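PDB 6GTQ: N-acetyltransferase from Escherichia coli, which probably transfers an acetyl group from acetyl-coenzyme A to an acceptor amine, as a GNAT-type N-acetyltransferase. Local coordinates for residues A[7-12]-A[111-116]. The protein carries 1 engineered substitution. Sequence-based numbering, arbitrary orientation.
Sequences LTIEIL and GATLVA
Ile9 reaches from strand 8-11, an edge strand of the GNAT-fold sheet within this chain, to helix 110-129, where its CD1 meets Leu114 CD1 at 4.0 Å and Thr113 CG2 at 4.2 Å. Both contacts are apolar; no hydrogen bond links the two segments, and the 111 Å² buried between them comes from these three residues. Ile9 CG1 lies beside its backbone N (chi1 -47°), and an extended second torsion (chi2 156°) carries CD1 outward to the helix. Leu114 CD1 also packs against Ile9 CG1, 4.1 Å away, so one methyl of the leucine covers the last two carbons of the isoleucine branch. The closest CA pair across the contact is Ile9 CA and Leu114 CA, 7.7 Å apart.

Strand 8-11 is held antiparallel to 48-53 by backbone hydrogen bonds, including those of Thr8 with Cys53 and Glu10 with Ile51. Leu52 touches both Ile9 and Leu114, while Leu99 and Ile101 of strand 90-101 receive Leu114 further into the sheet. Apolar side chains from the chain of a different protein in the assembly pack on Ile9 and Thr113. The start of the helix carries the end of the family's Q/R-x-x-G-x-G/A motif, with Gly109 just before it and Gly111 in its first turn; in relatives this motif binds the pyrophosphate of coenzyme A, consistent with the same role here. Thr113 divides its side chain: CG2, anti to the backbone N, faces Ile9, while OG1 hydrogen-bonds to Gly109 O.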
loop_
_atom_site.group_PDB
_atom_site.type_symbol
_atom_site.label_atom_id
_atom_site.label_comp_id
_atom_site.label_asym_id
_atom_site.label_seq_id
_atom_site.Cartn_x
_atom_site.Cartn_y
_atom_site.Cartn_z
ATOM N N LEU A 7 5.916 -9.882 15.716
ATOM C CA LEU A 7 5.147 -8.917 14.925
ATOM C C LEU A 7 3.926 -9.479 14.187
ATOM O O LEU A 7 3.960 -10.618 13.715
ATOM C CB LEU A 7 6.064 -8.200 13.921
ATOM C CG LEU A 7 7.104 -7.243 14.503
ATOM C CD1 LEU A 7 8.360 -7.260 13.680
ATOM C CD2 LEU A 7 6.558 -5.825 14.610
ATOM N N THR A 8 2.853 -8.654 14.071
ATOM C CA THR A 8 1.610 -8.963 13.336
ATOM C C THR A 8 1.128 -7.759 12.511
ATOM O O THR A 8 1.414 -6.618 12.872
ATOM C CB THR A 8 0.461 -9.427 14.259
ATOM O OG1 THR A 8 0.200 -8.437 15.250
ATOM C CG2 THR A 8 0.708 -10.784 14.896
ATOM N N ILE A 9 0.389 -8.020 11.406
ATOM C CA ILE A 9 -0.237 -6.978 10.576
ATOM C C ILE A 9 -1.743 -7.114 10.744
ATOM O O ILE A 9 -2.307 -8.177 10.477
ATOM C CB ILE A 9 0.165 -6.942 9.076
ATOM C CG1 ILE A 9 1.688 -7.047 8.875
ATOM C CG2 ILE A 9 -0.399 -5.672 8.412
ATOM C CD1 ILE A 9 2.118 -7.598 7.509
ATOM N N GLU A 10 -2.383 -6.047 11.214
ATOM C CA GLU A 10 -3.819 -6.015 11.444
ATOM C C GLU A 10 -4.385 -4.637 11.135
ATOM O O GLU A 10 -3.667 -3.645 11.218
ATOM C CB GLU A 10 -4.150 -6.436 12.895
ATOM C CG GLU A 10 -3.538 -5.547 13.973
ATOM C CD GLU A 10 -3.928 -5.821 15.413
ATOM O OE1 GLU A 10 -4.300 -4.855 16.120
ATOM O OE2 GLU A 10 -3.841 -6.995 15.843
ATOM N N ILE A 11 -5.675 -4.576 10.794
ATOM C CA ILE A 11 -6.384 -3.315 10.577
ATOM C C ILE A 11 -6.551 -2.664 11.956
ATOM O O ILE A 11 -6.711 -3.381 12.949
ATOM C CB ILE A 11 -7.735 -3.514 9.813
ATOM C CG1 ILE A 11 -8.379 -2.152 9.457
ATOM C CG2 ILE A 11 -8.730 -4.470 10.539
ATOM C CD1 ILE A 11 -9.330 -2.177 8.339
ATOM N N LEU A 12 -6.469 -1.325 12.024
ATOM C CA LEU A 12 -6.623 -0.564 13.262
ATOM C C LEU A 12 -7.911 -0.991 13.967
ATOM O O LEU A 12 -8.940 -1.077 13.315
ATOM C CB LEU A 12 -6.632 0.946 12.948
ATOM C CG LEU A 12 -6.412 1.892 14.132
ATOM C CD1 LEU A 12 -4.941 2.103 14.399
ATOM C CD2 LEU A 12 -7.067 3.223 13.893
ATOM N N GLY A 111 8.667 -3.303 4.679
ATOM C CA GLY A 111 7.955 -2.425 3.754
ATOM C C GLY A 111 7.284 -3.218 2.646
ATOM O O GLY A 111 6.098 -3.027 2.373
ATOM N N ALA A 112 8.041 -4.149 2.036
ATOM C CA ALA A 112 7.578 -5.058 0.989
ATOM C C ALA A 112 6.498 -6.024 1.519
ATOM O O ALA A 112 5.529 -6.278 0.808
ATOM C CB ALA A 112 8.754 -5.831 0.408
ATOM N N THR A 113 6.642 -6.526 2.771
ATOM C CA THR A 113 5.665 -7.428 3.409
ATOM C C THR A 113 4.322 -6.698 3.628
ATOM O O THR A 113 3.262 -7.307 3.473
ATOM C CB THR A 113 6.260 -8.076 4.675
ATOM O OG1 THR A 113 7.485 -8.722 4.327
ATOM C CG2 THR A 113 5.325 -9.106 5.318
ATOM N N LEU A 114 4.379 -5.385 3.939
ATOM C CA LEU A 114 3.207 -4.530 4.138
ATOM C C LEU A 114 2.468 -4.270 2.823
ATOM O O LEU A 114 1.236 -4.260 2.812
ATOM C CB LEU A 114 3.593 -3.225 4.854
ATOM C CG LEU A 114 3.162 -3.137 6.317
ATOM C CD1 LEU A 114 4.003 -4.040 7.200
ATOM C CD2 LEU A 114 3.216 -1.708 6.816
ATOM N N VAL A 115 3.218 -4.111 1.714
ATOM C CA VAL A 115 2.653 -3.940 0.365
ATOM C C VAL A 115 1.940 -5.254 -0.051
ATOM O O VAL A 115 0.832 -5.203 -0.570
ATOM C CB VAL A 115 3.720 -3.483 -0.670
ATOM C CG1 VAL A 115 3.139 -3.407 -2.081
ATOM C CG2 VAL A 115 4.322 -2.139 -0.276
ATOM N N ALA A 116 2.551 -6.417 0.248
ATOM C CA ALA A 116 1.979 -7.738 -0.042
ATOM C C ALA A 116 0.679 -7.970 0.759
ATOM O O ALA A 116 -0.257 -8.590 0.246
ATOM C CB ALA A 116 3.001 -8.840 0.232
#